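Local coordinates for protein SAV1430 (Staphylococcus aureus subsp. aureus Mu50, PDB 2FFM) that is of unknown function but resembles the N-terminal domain of Nfu-type scaffold proteins and may take part in iron-sulfur cluster assembly, at residues 21-24 / 28-31; 63-66 / 70-73. All coordinates share one frame; numbering follows the deposited sequence.

Contact 1 of 2, residues 21-24 / 28-31; sequences ESRE and SDTY
Arg23 reaches from an irregular loop, extended up to that residue, to Asp29 and Tyr31 on strand 29-31 across a backbone gap too wide for main-chain pairing: the nearest CA atoms, those of Arg23 and Ser28, are 9.0 Å apart. A long side chain is therefore needed, and arginine supplies both the length and several N-H groups at its end. Its chain is extended from CG to NE, then turns at the last torsion (chi4 -72°), bringing NH2 foremost among the atoms that meet the strand. Asp29 and Tyr31, two residues apart on the strand, present their side chains on the same side, toward the loop, and NH2 serves both. Its salt bridge goes to one carboxylate oxygen: NH2 is modelled 2.4 Å from Asp29 OD2, a spacing too short to take literally at this resolution. The guanidinium and carboxylate planes are turned 40° apart and the side chains meet at about a right angle, so the pairing is not the flat, two-pronged kind. NH2 also donates to Tyr31 OH at 3.3 Å, a fairly straight bond (150° at the hydrogen) with the oxygen lying in the guanidinium plane, at its edge. Tyrosine suits this place because its ring can stay buried while its hydroxyl extends to the charged group. The neighbouring positive charge would probably favour ionised Asp29. The pattern is that of a loop pinned by an ion pair to the edge strand of an antiparallel sheet. Strand 29-31 pairs with strand 51-57 through backbone bonds of Asp29 with His56 and of Tyr31 with Ile54; the loop is held to the turn between strands 51-57 and 60-65 by a backbone bond between Arg23 and Met58, while the Arg23 side chain also touches His56.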
ATOM      1  N   GLU A  21       7.762   4.157 -10.025  1.00 58.16           N
ATOM      2  CA  GLU A  21       8.818   3.152 -10.082  1.00 59.19           C
ATOM      3  C   GLU A  21       8.205   1.749 -10.083  1.00 58.57           C
ATOM      4  O   GLU A  21       7.534   1.352  -9.130  1.00 56.92           O
ATOM      5  CB  GLU A  21       9.756   3.319  -8.882  1.00 61.14           C
ATOM      6  CG  GLU A  21      11.183   2.886  -9.144  1.00 65.47           C
ATOM      7  CD  GLU A  21      12.115   3.224  -7.993  1.00 68.47           C
ATOM      8  OE1 GLU A  21      12.167   4.410  -7.594  1.00 69.91           O
ATOM      9  OE2 GLU A  21      12.803   2.307  -7.489  1.00 70.42           O
ATOM     10  N   SER A  22       8.442   1.011 -11.166  1.00 58.15           N
ATOM     11  CA  SER A  22       7.918  -0.342 -11.328  1.00 56.33           C
ATOM     12  C   SER A  22       8.821  -1.384 -10.667  1.00 55.31           C
ATOM     13  O   SER A  22       9.986  -1.109 -10.374  1.00 54.31           O
ATOM     14  CB  SER A  22       7.758  -0.657 -12.819  1.00 56.32           C
ATOM     15  OG  SER A  22       7.077  -1.877 -13.015  1.00 54.16           O
ATOM     16  N   ARG A  23       8.276  -2.576 -10.430  1.00 53.84           N
ATOM     17  CA  ARG A  23       9.014  -3.671  -9.795  1.00 51.96           C
ATOM     18  C   ARG A  23       9.901  -4.397 -10.814  1.00 50.96           C
ATOM     19  O   ARG A  23       9.519  -4.570 -11.974  1.00 49.58           O
ATOM     20  CB  ARG A  23       8.016  -4.644  -9.172  1.00 50.53           C
ATOM     21  CG  ARG A  23       8.414  -5.177  -7.819  1.00 50.23           C
ATOM     22  CD  ARG A  23       7.174  -5.592  -7.040  1.00 49.64           C
ATOM     23  NE  ARG A  23       7.496  -6.137  -5.727  1.00 49.54           N
ATOM     24  CZ  ARG A  23       8.044  -7.329  -5.528  1.00 50.81           C
ATOM     25  NH1 ARG A  23       8.332  -8.112  -6.560  1.00 52.43           N
ATOM     26  NH2 ARG A  23       8.312  -7.736  -4.294  1.00 49.89           N
ATOM     27  N   GLU A  24      11.085  -4.816 -10.383  1.00 50.58           N
ATOM     28  CA  GLU A  24      12.019  -5.509 -11.275  1.00 50.58           C
ATOM     29  C   GLU A  24      11.568  -6.923 -11.629  1.00 48.78           C
ATOM     30  O   GLU A  24      11.610  -7.319 -12.797  1.00 47.61           O
ATOM     31  CB  GLU A  24      13.411  -5.560 -10.647  1.00 51.44           C
ATOM     32  CG  GLU A  24      14.460  -6.221 -11.518  1.00 53.98           C
ATOM     33  CD  GLU A  24      15.872  -5.918 -11.052  1.00 57.33           C
ATOM     34  OE1 GLU A  24      16.820  -6.525 -11.603  1.00 58.24           O
ATOM     35  OE2 GLU A  24      16.036  -5.070 -10.141  1.00 57.83           O
ATOM     36  N   SER A  28       4.805 -11.380  -7.370  1.00 36.20           N
ATOM     37  CA  SER A  28       4.155 -10.485  -6.440  1.00 34.52           C
ATOM     38  C   SER A  28       4.597 -10.820  -5.028  1.00 36.41           C
ATOM     39  O   SER A  28       5.254 -11.839  -4.798  1.00 37.16           O
ATOM     40  CB  SER A  28       2.641 -10.627  -6.549  1.00 32.72           C
ATOM     41  OG  SER A  28       2.207 -11.827  -5.935  1.00 29.20           O
ATOM     42  N   ASP A  29       4.233  -9.944  -4.093  1.00 36.53           N
ATOM     43  CA  ASP A  29       4.552 -10.094  -2.677  1.00 37.04           C
ATOM     44  C   ASP A  29       3.411  -9.507  -1.851  1.00 36.93           C
ATOM     45  O   ASP A  29       2.893  -8.443  -2.171  1.00 37.23           O
ATOM     46  CB  ASP A  29       5.844  -9.350  -2.334  1.00 38.25           C
ATOM     47  CG  ASP A  29       7.095 -10.174  -2.599  1.00 38.58           C
ATOM     48  OD1 ASP A  29       7.462 -11.013  -1.744  1.00 37.63           O
ATOM     49  OD2 ASP A  29       7.712  -9.975  -3.664  1.00 37.90           O
ATOM     50  N   THR A  30       3.022 -10.211  -0.794  1.00 35.68           N
ATOM     51  CA  THR A  30       1.959  -9.756   0.090  1.00 34.86           C
ATOM     52  C   THR A  30       2.572  -9.604   1.475  1.00 34.79           C
ATOM     53  O   THR A  30       2.983 -10.586   2.097  1.00 33.36           O
ATOM     54  CB  THR A  30       0.795 -10.764   0.161  1.00 35.04           C
ATOM     55  OG1 THR A  30       0.327 -11.033  -1.162  1.00 37.21           O
ATOM     56  CG2 THR A  30      -0.354 -10.201   0.990  1.00 33.36           C
ATOM     57  N   TYR A  31       2.640  -8.364   1.944  1.00 33.15           N
ATOM     58  CA  TYR A  31       3.217  -8.072   3.243  1.00 32.30           C
ATOM     59  C   TYR A  31       2.135  -7.785   4.255  1.00 33.47           C
ATOM     60  O   TYR A  31       1.312  -6.895   4.060  1.00 33.51           O
ATOM     61  CB  TYR A  31       4.141  -6.872   3.140  1.00 31.80           C
ATOM     62  CG  TYR A  31       5.069  -6.922   1.956  1.00 31.09           C
ATOM     63  CD1 TYR A  31       4.830  -6.133   0.834  1.00 29.77           C
ATOM     64  CD2 TYR A  31       6.220  -7.716   1.983  1.00 31.56           C
ATOM     65  CE1 TYR A  31       5.721  -6.112  -0.235  1.00 32.76           C
ATOM     66  CE2 TYR A  31       7.123  -7.710   0.921  1.00 34.16           C
ATOM     67  CZ  TYR A  31       6.868  -6.900  -0.185  1.00 34.45           C
ATOM     68  OH  TYR A  31       7.779  -6.851  -1.211  1.00 34.68           O
TER

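Contact 2 of 2, residues 63-66 / 70-73; sequences VDKE and NWET
Lys65 lies over one face of the Trp71 indole across a tight beta-to-alpha connection, in which strand 60-65 runs out through a short loop and helix 71-80 begins, with Asn70 as its N-cap. With chi1 at 72°, the lysine CG sits between the backbone N and the carbonyl carbon, and the next two torsions are extended, which carries the methylenes from the benzene part of the indole toward the pyrrole. CB is 3.7 Å from Trp71 CZ2; further out, CD stands over the five-membered ring in a CH-pi contact, 3.4 Å from its centroid and 19° off the normal. Lysine suits this place because its aliphatic shaft can cover an aromatic face while its amine continues to polar ground. A bend at chi4 (62°) turns NZ to the oxygens of the connection: it donates to Glu66 O at 3.0 Å and also bonds to Ala69 O. Asn13 OD1, just ahead of the neighbouring strand 14-19, is a third partner, so three acceptors surround NZ and probably offset its charge.

The indole of Trp71 comes back from the first turn of the helix toward the strand. Its six-membered ring meets Val63, a branched apolar residue fit for the buried space between helix and sheet: CG1 lies 4.1 Å from Trp71 CH2. The polar edge of the indole is satisfied as well, NE1 donating to His12 O, and the side chain also touches Met15 of strand 14-19. On the six-membered ring, Val63 O approaches the indole edge near its plane, 3.4 Å from Trp71 CH2.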
ATOM      1  N   VAL A  63      -3.430  -1.776  -1.236  1.00 23.13           N
ATOM      2  CA  VAL A  63      -3.482  -1.657   0.201  1.00 26.60           C
ATOM      3  C   VAL A  63      -4.858  -2.064   0.728  1.00 28.74           C
ATOM      4  O   VAL A  63      -5.878  -1.664   0.173  1.00 31.34           O
ATOM      5  CB  VAL A  63      -3.174  -0.200   0.583  1.00 25.55           C
ATOM      6  CG1 VAL A  63      -3.198  -0.019   2.086  1.00 26.31           C
ATOM      7  CG2 VAL A  63      -1.825   0.192   0.005  1.00 23.06           C
ATOM      8  N   ASP A  64      -4.874  -2.877   1.779  1.00 30.89           N
ATOM      9  CA  ASP A  64      -6.113  -3.319   2.408  1.00 34.09           C
ATOM     10  C   ASP A  64      -6.184  -2.674   3.787  1.00 34.93           C
ATOM     11  O   ASP A  64      -5.231  -2.746   4.567  1.00 33.72           O
ATOM     12  CB  ASP A  64      -6.157  -4.845   2.583  1.00 36.61           C
ATOM     13  CG  ASP A  64      -6.279  -5.592   1.270  1.00 38.89           C
ATOM     14  OD1 ASP A  64      -7.165  -5.265   0.460  1.00 40.96           O
ATOM     15  OD2 ASP A  64      -5.490  -6.529   1.048  1.00 43.28           O
ATOM     16  N   LYS A  65      -7.319  -2.049   4.079  1.00 36.13           N
ATOM     17  CA  LYS A  65      -7.527  -1.391   5.358  1.00 37.13           C
ATOM     18  C   LYS A  65      -8.288  -2.319   6.288  1.00 38.87           C
ATOM     19  O   LYS A  65      -8.758  -3.374   5.872  1.00 38.11           O
ATOM     20  CB  LYS A  65      -8.337  -0.109   5.163  1.00 35.84           C
ATOM     21  CG  LYS A  65      -9.804  -0.351   4.817  1.00 36.37           C
ATOM     22  CD  LYS A  65     -10.585   0.960   4.771  1.00 35.14           C
ATOM     23  CE  LYS A  65     -12.086   0.728   4.622  1.00 33.41           C
ATOM     24  NZ  LYS A  65     -12.644  -0.014   5.782  1.00 33.71           N
ATOM     25  N   GLU A  66      -8.394  -1.919   7.550  1.00 41.63           N
ATOM     26  CA  GLU A  66      -9.132  -2.690   8.538  1.00 45.46           C
ATOM     27  C   GLU A  66     -10.611  -2.425   8.266  1.00 46.50           C
ATOM     28  O   GLU A  66     -10.980  -1.325   7.852  1.00 46.43           O
ATOM     29  CB  GLU A  66      -8.769  -2.228   9.952  1.00 48.25           C
ATOM     30  CG  GLU A  66      -7.331  -2.509  10.358  1.00 51.72           C
ATOM     31  CD  GLU A  66      -7.071  -3.987  10.579  1.00 54.17           C
ATOM     32  OE1 GLU A  66      -5.900  -4.368  10.821  1.00 55.49           O
ATOM     33  OE2 GLU A  66      -8.045  -4.773  10.517  1.00 54.55           O
ATOM     34  N   ASN A  70     -11.476   3.766   8.155  1.00 40.11           N
ATOM     35  CA  ASN A  70     -11.970   4.498   6.994  1.00 39.67           C
ATOM     36  C   ASN A  70     -10.823   5.123   6.200  1.00 39.12           C
ATOM     37  O   ASN A  70      -9.855   5.619   6.767  1.00 39.80           O
ATOM     38  CB  ASN A  70     -12.934   5.600   7.421  1.00 40.07           C
ATOM     39  CG  ASN A  70     -12.302   6.576   8.384  1.00 39.37           C
ATOM     40  OD1 ASN A  70     -12.378   6.390   9.595  1.00 38.54           O
ATOM     41  ND2 ASN A  70     -11.655   7.613   7.852  1.00 38.84           N
ATOM     42  N   TRP A  71     -10.955   5.123   4.881  1.00 38.35           N
ATOM     43  CA  TRP A  71      -9.925   5.668   4.018  1.00 36.99           C
ATOM     44  C   TRP A  71      -9.647   7.146   4.187  1.00 38.16           C
ATOM     45  O   TRP A  71      -8.539   7.594   3.906  1.00 36.75           O
ATOM     46  CB  TRP A  71     -10.278   5.366   2.570  1.00 36.69           C
ATOM     47  CG  TRP A  71     -10.178   3.914   2.247  1.00 35.10           C
ATOM     48  CD1 TRP A  71     -11.205   3.052   1.987  1.00 35.14           C
ATOM     49  CD2 TRP A  71      -8.970   3.155   2.113  1.00 34.21           C
ATOM     50  NE1 TRP A  71     -10.711   1.800   1.687  1.00 34.63           N
ATOM     51  CE2 TRP A  71      -9.341   1.837   1.752  1.00 34.19           C
ATOM     52  CE3 TRP A  71      -7.606   3.461   2.251  1.00 33.28           C
ATOM     53  CZ2 TRP A  71      -8.398   0.824   1.533  1.00 33.12           C
ATOM     54  CZ3 TRP A  71      -6.665   2.446   2.031  1.00 31.45           C
ATOM     55  CH2 TRP A  71      -7.072   1.147   1.672  1.00 30.80           C
ATOM     56  N   GLU A  72     -10.652   7.903   4.630  1.00 41.11           N
ATOM     57  CA  GLU A  72     -10.504   9.346   4.846  1.00 41.75           C
ATOM     58  C   GLU A  72      -9.355   9.631   5.826  1.00 41.51           C
ATOM     59  O   GLU A  72      -8.706  10.670   5.746  1.00 43.21           O
ATOM     60  CB  GLU A  72     -11.798   9.948   5.421  1.00 43.25           C
ATOM     61  CG  GLU A  72     -13.044   9.899   4.528  1.00 46.91           C
ATOM     62  CD  GLU A  72     -13.679   8.515   4.417  1.00 49.09           C
ATOM     63  OE1 GLU A  72     -13.833   7.825   5.448  1.00 52.25           O
ATOM     64  OE2 GLU A  72     -14.054   8.120   3.295  1.00 49.45           O
ATOM     65  N   THR A  73      -9.110   8.706   6.750  1.00 40.45           N
ATOM     66  CA  THR A  73      -8.043   8.875   7.733  1.00 41.09           C
ATOM     67  C   THR A  73      -6.769   8.081   7.426  1.00 39.69           C
ATOM     68  O   THR A  73      -5.675   8.485   7.825  1.00 40.08           O
ATOM     69  CB  THR A  73      -8.517   8.481   9.155  1.00 43.47           C
ATOM     70  OG1 THR A  73      -7.419   8.583  10.070  1.00 43.69           O
ATOM     71  CG2 THR A  73      -9.031   7.051   9.171  1.00 45.05           C
TER

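In the fold
From the N terminus the chain first forms the hairpin of strands 3-8 and 14-19, and then contact 1 closes the loop that leads to strand 29-31, at one outer side of the sheet. Helix 40-46 and strand 51-57 follow, and strand 60-65 fills the middle of the sheet. Contact 2 closes the next loop, joining that central strand to the start of helix 71-80. The two short loops thus come in series, neither nested nor crossed. The centres of contact 1 and contact 2 lie about 20 Å apart, on opposite sides of the chain's centre, and the two do not touch. The shared sheet connects them: contact 1 reaches its edge, contact 2 its middle and the last helix.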